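Long-range contact in adenylyl-sulfate kinase 1, chloroplastic (Arabidopsis thaliana, PDB 4FXP), which phosphorylates adenosine 5'-phosphosulfate with ATP to make 3'-phosphoadenylyl sulfate, the activated sulfate that plants need for reproduction and glucosinolate synthesis: residues S106-D111 and D160-P165. Numbering follows the deposited sequence.
Sequences SPYRTD and DDPYEP. With ADX (adenosine-5'-phosphosulfate), chain D.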
ATOM      1  N   SER A 106      -6.344 -15.078  -7.409  1.00 27.27           N
ATOM      2  CA  SER A 106      -7.569 -14.654  -6.749  1.00 28.41           C
ATOM      3  C   SER A 106      -8.757 -15.521  -7.137  1.00 29.13           C
ATOM      4  O   SER A 106      -9.660 -15.034  -7.713  1.00 29.26           O
ATOM      5  CB  SER A 106      -7.836 -13.158  -6.950  1.00 30.86           C
ATOM      6  OG  SER A 106      -7.715 -12.782  -8.271  1.00 27.94           O
ATOM      7  N   PRO A 107      -8.692 -16.819  -6.864  1.00 28.10           N
ATOM      8  CA  PRO A 107      -9.635 -17.792  -7.421  1.00 27.64           C
ATOM      9  C   PRO A 107     -11.065 -17.774  -6.894  1.00 32.19           C
ATOM     10  O   PRO A 107     -11.939 -18.348  -7.545  1.00 31.54           O
ATOM     11  CB  PRO A 107      -8.964 -19.125  -7.063  1.00 33.46           C
ATOM     12  CG  PRO A 107      -8.239 -18.832  -5.783  1.00 34.63           C
ATOM     13  CD  PRO A 107      -7.770 -17.405  -5.893  1.00 32.15           C
ATOM     14  N   TYR A 108     -11.317 -17.150  -5.754  1.00 27.43           N
ATOM     15  CA  TYR A 108     -12.651 -17.231  -5.158  1.00 37.02           C
ATOM     16  C   TYR A 108     -13.468 -15.964  -5.382  1.00 37.09           C
ATOM     17  O   TYR A 108     -13.021 -14.866  -5.062  1.00 31.89           O
ATOM     18  CB  TYR A 108     -12.562 -17.532  -3.662  1.00 37.11           C
ATOM     19  CG  TYR A 108     -11.698 -18.723  -3.318  1.00 43.34           C
ATOM     20  CD1 TYR A 108     -11.947 -19.980  -3.858  1.00 47.57           C
ATOM     21  CD2 TYR A 108     -10.637 -18.593  -2.439  1.00 39.40           C
ATOM     22  CE1 TYR A 108     -11.149 -21.071  -3.530  1.00 51.93           C
ATOM     23  CE2 TYR A 108      -9.843 -19.671  -2.106  1.00 43.27           C
ATOM     24  CZ  TYR A 108     -10.095 -20.902  -2.647  1.00 53.67           C
ATOM     25  OH  TYR A 108      -9.283 -21.957  -2.295  1.00 61.93           O
ATOM     26  N   ARG A 109     -14.673 -16.131  -5.919  1.00 33.79           N
ATOM     27  CA  ARG A 109     -15.547 -15.002  -6.232  1.00 31.63           C
ATOM     28  C   ARG A 109     -15.898 -14.160  -5.014  1.00 31.74           C
ATOM     29  O   ARG A 109     -15.938 -12.934  -5.094  1.00 31.22           O
ATOM     30  CB  ARG A 109     -16.844 -15.476  -6.921  1.00 33.35           C
ATOM     31  CG  ARG A 109     -16.744 -15.566  -8.434  1.00 39.37           C
ATOM     32  CD  ARG A 109     -18.090 -15.916  -9.107  1.00 40.99           C
ATOM     33  NE  ARG A 109     -18.612 -17.205  -8.673  1.00 36.07           N
ATOM     34  CZ  ARG A 109     -18.559 -18.329  -9.385  1.00 41.40           C
ATOM     35  NH1 ARG A 109     -18.014 -18.345 -10.604  1.00 31.86           N
ATOM     36  NH2 ARG A 109     -19.067 -19.444  -8.878  1.00 41.42           N
ATOM     37  N   THR A 110     -16.177 -14.811  -3.890  1.00 31.58           N
ATOM     38  CA  THR A 110     -16.614 -14.071  -2.707  1.00 34.65           C
ATOM     39  C   THR A 110     -15.517 -13.124  -2.218  1.00 36.15           C
ATOM     40  O   THR A 110     -15.794 -12.041  -1.689  1.00 30.04           O
ATOM     41  CB  THR A 110     -17.049 -15.007  -1.561  1.00 38.31           C
ATOM     42  OG1 THR A 110     -17.611 -14.229  -0.497  1.00 42.39           O
ATOM     43  CG2 THR A 110     -15.869 -15.815  -1.033  1.00 35.90           C
ATOM     44  N   ASP A 111     -14.269 -13.534  -2.410  1.00 31.77           N
ATOM     45  CA  ASP A 111     -13.144 -12.733  -1.952  1.00 30.59           C
ATOM     46  C   ASP A 111     -12.878 -11.565  -2.890  1.00 28.81           C
ATOM     47  O   ASP A 111     -12.649 -10.445  -2.432  1.00 30.30           O
ATOM     48  CB  ASP A 111     -11.909 -13.608  -1.743  1.00 30.47           C
ATOM     49  CG  ASP A 111     -12.109 -14.624  -0.632  1.00 37.46           C
ATOM     50  OD1 ASP A 111     -12.722 -14.261   0.391  1.00 40.13           O
ATOM     51  OD2 ASP A 111     -11.664 -15.783  -0.779  1.00 40.63           O
ATOM     52  N   ASP A 160      -6.227 -29.282  -8.714  1.00 51.23           N
ATOM     53  CA  ASP A 160      -6.914 -29.871  -7.567  1.00 58.79           C
ATOM     54  C   ASP A 160      -7.271 -28.801  -6.545  1.00 51.67           C
ATOM     55  O   ASP A 160      -7.274 -29.042  -5.339  1.00 56.80           O
ATOM     56  CB  ASP A 160      -6.130 -31.025  -6.925  1.00 70.55           C
ATOM     57  CG  ASP A 160      -4.754 -30.609  -6.456  1.00 80.88           C
ATOM     58  OD1 ASP A 160      -4.219 -29.612  -6.985  1.00 83.63           O
ATOM     59  OD2 ASP A 160      -4.202 -31.283  -5.558  1.00 83.55           O
ATOM     60  N   ASP A 161      -7.564 -27.609  -7.050  1.00 46.28           N
ATOM     61  CA  ASP A 161      -8.115 -26.529  -6.243  1.00 45.08           C
ATOM     62  C   ASP A 161      -8.920 -25.635  -7.174  1.00 40.21           C
ATOM     63  O   ASP A 161      -8.563 -25.472  -8.338  1.00 40.18           O
ATOM     64  CB  ASP A 161      -7.014 -25.733  -5.553  1.00 53.28           C
ATOM     65  CG  ASP A 161      -7.482 -25.114  -4.256  1.00 64.75           C
ATOM     66  OD1 ASP A 161      -7.655 -25.870  -3.278  1.00 66.21           O
ATOM     67  OD2 ASP A 161      -7.688 -23.881  -4.214  1.00 73.07           O
ATOM     68  N   PRO A 162     -10.020 -25.062  -6.675  1.00 44.57           N
ATOM     69  CA  PRO A 162     -10.988 -24.425  -7.577  1.00 45.80           C
ATOM     70  C   PRO A 162     -10.607 -23.025  -8.066  1.00 44.36           C
ATOM     71  O   PRO A 162      -9.978 -22.253  -7.336  1.00 47.34           O
ATOM     72  CB  PRO A 162     -12.259 -24.359  -6.721  1.00 46.75           C
ATOM     73  CG  PRO A 162     -11.760 -24.300  -5.328  1.00 51.78           C
ATOM     74  CD  PRO A 162     -10.503 -25.119  -5.286  1.00 46.66           C
ATOM     75  N   TYR A 163     -10.965 -22.720  -9.311  1.00 31.22           N
ATOM     76  CA  TYR A 163     -10.988 -21.338  -9.776  1.00 31.53           C
ATOM     77  C   TYR A 163     -12.434 -20.988 -10.133  1.00 37.02           C
ATOM     78  O   TYR A 163     -13.079 -21.715 -10.894  1.00 33.39           O
ATOM     79  CB  TYR A 163     -10.082 -21.110 -11.000  1.00 34.76           C
ATOM     80  CG  TYR A 163     -10.123 -19.658 -11.426  1.00 34.13           C
ATOM     81  CD1 TYR A 163      -9.331 -18.704 -10.783  1.00 29.61           C
ATOM     82  CD2 TYR A 163     -10.996 -19.226 -12.422  1.00 36.19           C
ATOM     83  CE1 TYR A 163      -9.393 -17.355 -11.135  1.00 28.68           C
ATOM     84  CE2 TYR A 163     -11.062 -17.881 -12.787  1.00 30.69           C
ATOM     85  CZ  TYR A 163     -10.261 -16.951 -12.135  1.00 26.81           C
ATOM     86  OH  TYR A 163     -10.342 -15.616 -12.489  1.00 26.68           O
ATOM     87  N   GLU A 164     -12.936 -19.885  -9.581  1.00 26.89           N
ATOM     88  CA  GLU A 164     -14.301 -19.437  -9.833  1.00 35.60           C
ATOM     89  C   GLU A 164     -14.283 -18.148 -10.646  1.00 32.42           C
ATOM     90  O   GLU A 164     -13.960 -17.083 -10.120  1.00 32.18           O
ATOM     91  CB  GLU A 164     -15.039 -19.199  -8.516  1.00 36.26           C
ATOM     92  CG  GLU A 164     -15.011 -20.371  -7.554  1.00 30.42           C
ATOM     93  CD  GLU A 164     -15.652 -20.023  -6.216  1.00 41.55           C
ATOM     94  OE1 GLU A 164     -15.497 -18.872  -5.762  1.00 39.81           O
ATOM     95  OE2 GLU A 164     -16.319 -20.894  -5.621  1.00 42.45           O
ATOM     96  N   PRO A 165     -14.632 -18.239 -11.941  1.00 33.00           N
ATOM     97  CA  PRO A 165     -14.595 -17.063 -12.818  1.00 29.84           C
ATOM     98  C   PRO A 165     -15.578 -15.978 -12.405  1.00 29.56           C
ATOM     99  O   PRO A 165     -16.610 -16.282 -11.813  1.00 32.61           O
ATOM    100  CB  PRO A 165     -14.982 -17.633 -14.192  1.00 33.49           C
ATOM    101  CG  PRO A 165     -15.582 -18.964 -13.919  1.00 36.78           C
ATOM    102  CD  PRO A 165     -14.941 -19.475 -12.678  1.00 26.63           C
TER
HETATM  103  SB  ADX D 301      -3.814 -16.556  -4.740  1.00 29.83           S
HETATM  104  O1B ADX D 301      -3.632 -16.494  -3.314  1.00 32.33           O
HETATM  105  O2B ADX D 301      -4.705 -17.693  -5.069  1.00 31.22           O
HETATM  106  O3B ADX D 301      -4.417 -15.293  -5.212  1.00 28.46           O
HETATM  107  PA  ADX D 301      -1.327 -15.785  -5.686  1.00 33.23           P
HETATM  108  O1A ADX D 301      -1.247 -14.855  -4.519  1.00 31.36           O
HETATM  109  O2A ADX D 301      -1.542 -15.057  -7.001  1.00 30.35           O
HETATM  110  O3A ADX D 301      -2.496 -16.826  -5.414  1.00 30.46           O
HETATM  111  O5' ADX D 301      -0.012 -16.653  -5.781  1.00 32.29           O
HETATM  112  C5' ADX D 301       0.241 -17.510  -6.869  1.00 34.58           C
HETATM  113  C4' ADX D 301       1.610 -17.957  -7.026  1.00 38.43           C
HETATM  114  O4' ADX D 301       1.961 -18.748  -5.893  1.00 36.22           O
HETATM  115  C3' ADX D 301       1.787 -18.847  -8.214  1.00 43.00           C
HETATM  116  O3' ADX D 301       2.338 -18.139  -9.286  1.00 36.38           O
HETATM  117  C2' ADX D 301       2.749 -19.796  -7.789  1.00 48.27           C
HETATM  118  O2' ADX D 301       4.020 -19.274  -8.045  1.00 43.07           O
HETATM  119  C1' ADX D 301       2.644 -19.889  -6.319  1.00 45.63           C
HETATM  120  N9  ADX D 301       2.022 -21.087  -5.833  1.00 42.06           N
HETATM  121  C8  ADX D 301       2.538 -21.910  -4.892  1.00 39.98           C
HETATM  122  N7  ADX D 301       1.617 -22.839  -4.588  1.00 40.42           N
HETATM  123  C5  ADX D 301       0.509 -22.599  -5.326  1.00 35.69           C
HETATM  124  C6  ADX D 301      -0.748 -23.222  -5.436  1.00 40.37           C
HETATM  125  N6  ADX D 301      -1.044 -24.351  -4.616  1.00 35.53           N
HETATM  126  N1  ADX D 301      -1.676 -22.730  -6.297  1.00 43.28           N
HETATM  127  C2  ADX D 301      -1.399 -21.649  -7.050  1.00 45.16           C
HETATM  128  N3  ADX D 301      -0.202 -21.021  -6.958  1.00 37.71           N
HETATM  129  C4  ADX D 301       0.760 -21.475  -6.121  1.00 37.31           C
HETATM  130  O   HOH W   1     -16.560 -17.745  -3.724  1.00 37.97           O
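This is a backbone-and-side-chain contact beside the substrate of a P-loop kinase: Pro107, Tyr108 and Arg109, leading from strand 99-103 into helix 109-117, pack against the extended loop 161-165, and Pro107 and Arg109 hydrogen-bond to it. Ser106 N donates to O3B of the bound adenosine-5'-phosphosulfate. The compact, rigid ring of Pro107 suits the next place, its CD packing against sulfate oxygen O2B while its CA lies 3.5 Å from CD1 of Tyr163, whose hydroxyl bonds to Thr31. Pro107 O accepts from Glu164 N at 2.7 Å. Glu164 also serves the helix start: with CG beside its own backbone N (chi1 -53°) and an extended chain beyond, its OE1 accepts from Arg109 N (2.9 Å) and from a water that Thr110 N donates to. Tyr108, the N-cap residue, has a broad flat ring that takes Pro107 CG over one face and Pro162 at its edge, Tyr108 CE1 lying 3.7 Å from Pro162 CG. The Arg109 chain, bent at chi3 (-61°), lays a guanidinium face over Glu164 CB and gives NH1 to Pro165 O. A methionine here would probably leave Pro165 O without this donor and remove a positive charge near the Glu164 carboxylate. The NH1 bond, 2.8 Å to Pro165 O, runs in the guanidinium plane.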